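Alkaline serine protease (Pseudoalteromonas sp., PDB 1Y9Z) hydrolyses peptide bonds as a subtilisin-like serine endopeptidase, probably adapted to the cold Antarctic setting of its bacterium. Local coordinates at residues T300-V308 / I329-D337. Residues are numbered along the deposited sequence; the frame is centred on the assembly and turned at random.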
# COMPACT_ATOMS: atom_id res chain seq x y z
N THR A 300 11.88 -28.76 0.77
CA THR A 300 12.67 -29.95 0.47
C THR A 300 12.99 -30.72 1.74
O THR A 300 13.03 -31.95 1.74
CB THR A 300 13.98 -29.57 -0.24
OG1 THR A 300 13.69 -28.86 -1.45
CG2 THR A 300 14.78 -30.82 -0.58
N ALA A 301 13.21 -29.99 2.83
CA ALA A 301 13.53 -30.61 4.11
C ALA A 301 12.31 -31.30 4.72
O ALA A 301 12.42 -31.98 5.74
CB ALA A 301 14.07 -29.56 5.08
N GLY A 302 11.15 -31.11 4.10
CA GLY A 302 9.93 -31.73 4.58
C GLY A 302 9.04 -30.88 5.47
O GLY A 302 8.16 -31.40 6.15
N ALA A 303 9.26 -29.57 5.46
CA ALA A 303 8.47 -28.65 6.29
C ALA A 303 6.97 -28.70 6.00
O ALA A 303 6.55 -28.86 4.85
CB ALA A 303 8.99 -27.22 6.11
N LYS A 304 6.17 -28.55 7.05
CA LYS A 304 4.72 -28.56 6.93
C LYS A 304 4.22 -27.14 6.67
O LYS A 304 3.22 -26.93 5.99
CB LYS A 304 4.07 -29.08 8.22
CG LYS A 304 4.27 -30.56 8.47
CD LYS A 304 3.61 -30.99 9.77
CE LYS A 304 2.11 -30.77 9.75
NZ LYS A 304 1.48 -31.20 11.03
N GLY A 305 4.95 -26.17 7.23
CA GLY A 305 4.62 -24.77 7.07
C GLY A 305 5.92 -24.01 6.95
O GLY A 305 6.94 -24.48 7.45
N ILE A 306 5.91 -22.85 6.30
CA ILE A 306 7.14 -22.09 6.12
C ILE A 306 7.00 -20.61 6.45
O ILE A 306 6.02 -19.96 6.09
CB ILE A 306 7.64 -22.22 4.66
CG1 ILE A 306 7.77 -23.70 4.29
CG2 ILE A 306 8.98 -21.52 4.51
CD1 ILE A 306 8.03 -23.94 2.82
N ILE A 307 8.00 -20.08 7.15
CA ILE A 307 8.04 -18.68 7.53
C ILE A 307 9.37 -18.08 7.10
O ILE A 307 10.41 -18.41 7.66
CB ILE A 307 7.91 -18.49 9.05
CG1 ILE A 307 6.60 -19.10 9.56
CG2 ILE A 307 7.97 -17.01 9.39
CD1 ILE A 307 6.48 -19.11 11.07
N VAL A 308 9.32 -17.20 6.11
CA VAL A 308 10.52 -16.54 5.61
C VAL A 308 10.62 -15.15 6.22
O VAL A 308 9.66 -14.38 6.16
CB VAL A 308 10.48 -16.40 4.07
CG1 VAL A 308 11.71 -15.65 3.58
CG2 VAL A 308 10.39 -17.77 3.42
N ILE A 329 6.15 -25.61 -3.84
CA ILE A 329 5.59 -25.12 -2.59
C ILE A 329 4.09 -25.37 -2.50
O ILE A 329 3.27 -24.52 -2.85
CB ILE A 329 5.86 -23.61 -2.42
CG1 ILE A 329 7.33 -23.31 -2.76
CG2 ILE A 329 5.54 -23.18 -1.00
CD1 ILE A 329 8.33 -24.13 -1.95
N THR A 330 3.74 -26.56 -2.02
CA THR A 330 2.35 -26.98 -1.88
C THR A 330 1.87 -26.85 -0.43
O THR A 330 0.78 -27.31 -0.09
CB THR A 330 2.17 -28.43 -2.33
OG1 THR A 330 3.12 -29.27 -1.65
CG2 THR A 330 2.39 -28.55 -3.84
N VAL A 331 2.68 -26.22 0.40
CA VAL A 331 2.34 -26.01 1.81
C VAL A 331 2.20 -24.51 2.06
O VAL A 331 2.67 -23.69 1.27
CB VAL A 331 3.44 -26.56 2.74
CG1 VAL A 331 3.65 -28.04 2.48
CG2 VAL A 331 4.73 -25.79 2.55
N PRO A 332 1.53 -24.12 3.16
CA PRO A 332 1.38 -22.69 3.43
C PRO A 332 2.70 -22.04 3.82
O PRO A 332 3.41 -22.53 4.70
CB PRO A 332 0.35 -22.67 4.56
CG PRO A 332 0.59 -23.96 5.28
CD PRO A 332 0.79 -24.94 4.14
N SER A 333 3.03 -20.94 3.15
CA SER A 333 4.26 -20.22 3.43
C SER A 333 3.95 -18.73 3.54
O SER A 333 3.09 -18.21 2.82
CB SER A 333 5.30 -20.49 2.34
OG SER A 333 4.82 -20.15 1.05
N VAL A 334 4.64 -18.05 4.45
CA VAL A 334 4.42 -16.62 4.68
C VAL A 334 5.72 -15.83 4.76
O VAL A 334 6.81 -16.40 4.85
CB VAL A 334 3.62 -16.40 5.98
CG1 VAL A 334 2.31 -17.16 5.93
CG2 VAL A 334 4.45 -16.85 7.18
N SER A 335 5.58 -14.51 4.76
CA SER A 335 6.72 -13.60 4.84
C SER A 335 6.54 -12.61 5.99
O SER A 335 5.46 -12.05 6.17
CB SER A 335 6.86 -12.83 3.52
OG SER A 335 7.81 -11.78 3.63
N VAL A 336 7.59 -12.41 6.78
CA VAL A 336 7.56 -11.48 7.91
C VAL A 336 8.84 -10.64 7.87
O VAL A 336 9.82 -11.03 7.24
CB VAL A 336 7.48 -12.22 9.27
CG1 VAL A 336 6.20 -13.04 9.36
CG2 VAL A 336 8.70 -13.11 9.46
N ASP A 337 8.83 -9.49 8.55
CA ASP A 337 10.01 -8.64 8.55
C ASP A 337 11.12 -9.23 9.43
O ASP A 337 10.90 -10.21 10.13
CB ASP A 337 9.65 -7.20 8.98
CG ASP A 337 9.19 -7.09 10.42
OD1 ASP A 337 8.58 -6.05 10.75
OD2 ASP A 337 9.45 -8.01 11.21
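Ile306 and Val331 meet end to branch, just before strand 333-336 begins. Ile306 CD1 touches Val331 CG2 at 3.8 Å, and the two side chains cross at about a right angle. Val331 CG2 sits between its own backbone N and carbonyl carbon (chi1 -58° for CG1), which turns this methyl to Ile306. Val331 CB lies 3.3 Å from Lys304 O, and Pro332 CD also packs on that oxygen. Cut back to an alanine here, the Val331 side chain would probably leave a gap beside Ile306 CD1 and hold that methyl less firmly. Ile306 CB also stands against Ser333 CB at 3.7 Å, on the face that these two share.

The other face carries Ile307 and Val334. They lie side by side and point the same way, with Ile307 CG1 3.9 Å from Val334 CG2. Ile307 CG2 reaches on to Val336 CG2. Val354 of strand 351-360 packs against both Ile307 and Val334. On the Ile306 face, Ser335 OG is hydrogen-bonded to Arg281 and Gln318.

Four backbone bonds hold the pair. Ile306 N binds Pro332 O, and Ile306 O accepts Val334 N. Val308 N then gives Val334 O a nearly straight bond of 2.9 Å, at 175°, and Val308 O takes Val336 N. Ser333 and Ser335 add CA-H...O contacts to the same Ile306 and Val308 oxygens.

The two strands run the same way, 20° apart. Strand 305-308 is flanked on its other edge by strand 275-280. This is the regular hydrogen-bond ladder of a parallel beta pair, consistent with the beta-barrel domain inserted into the subtilisin-like fold.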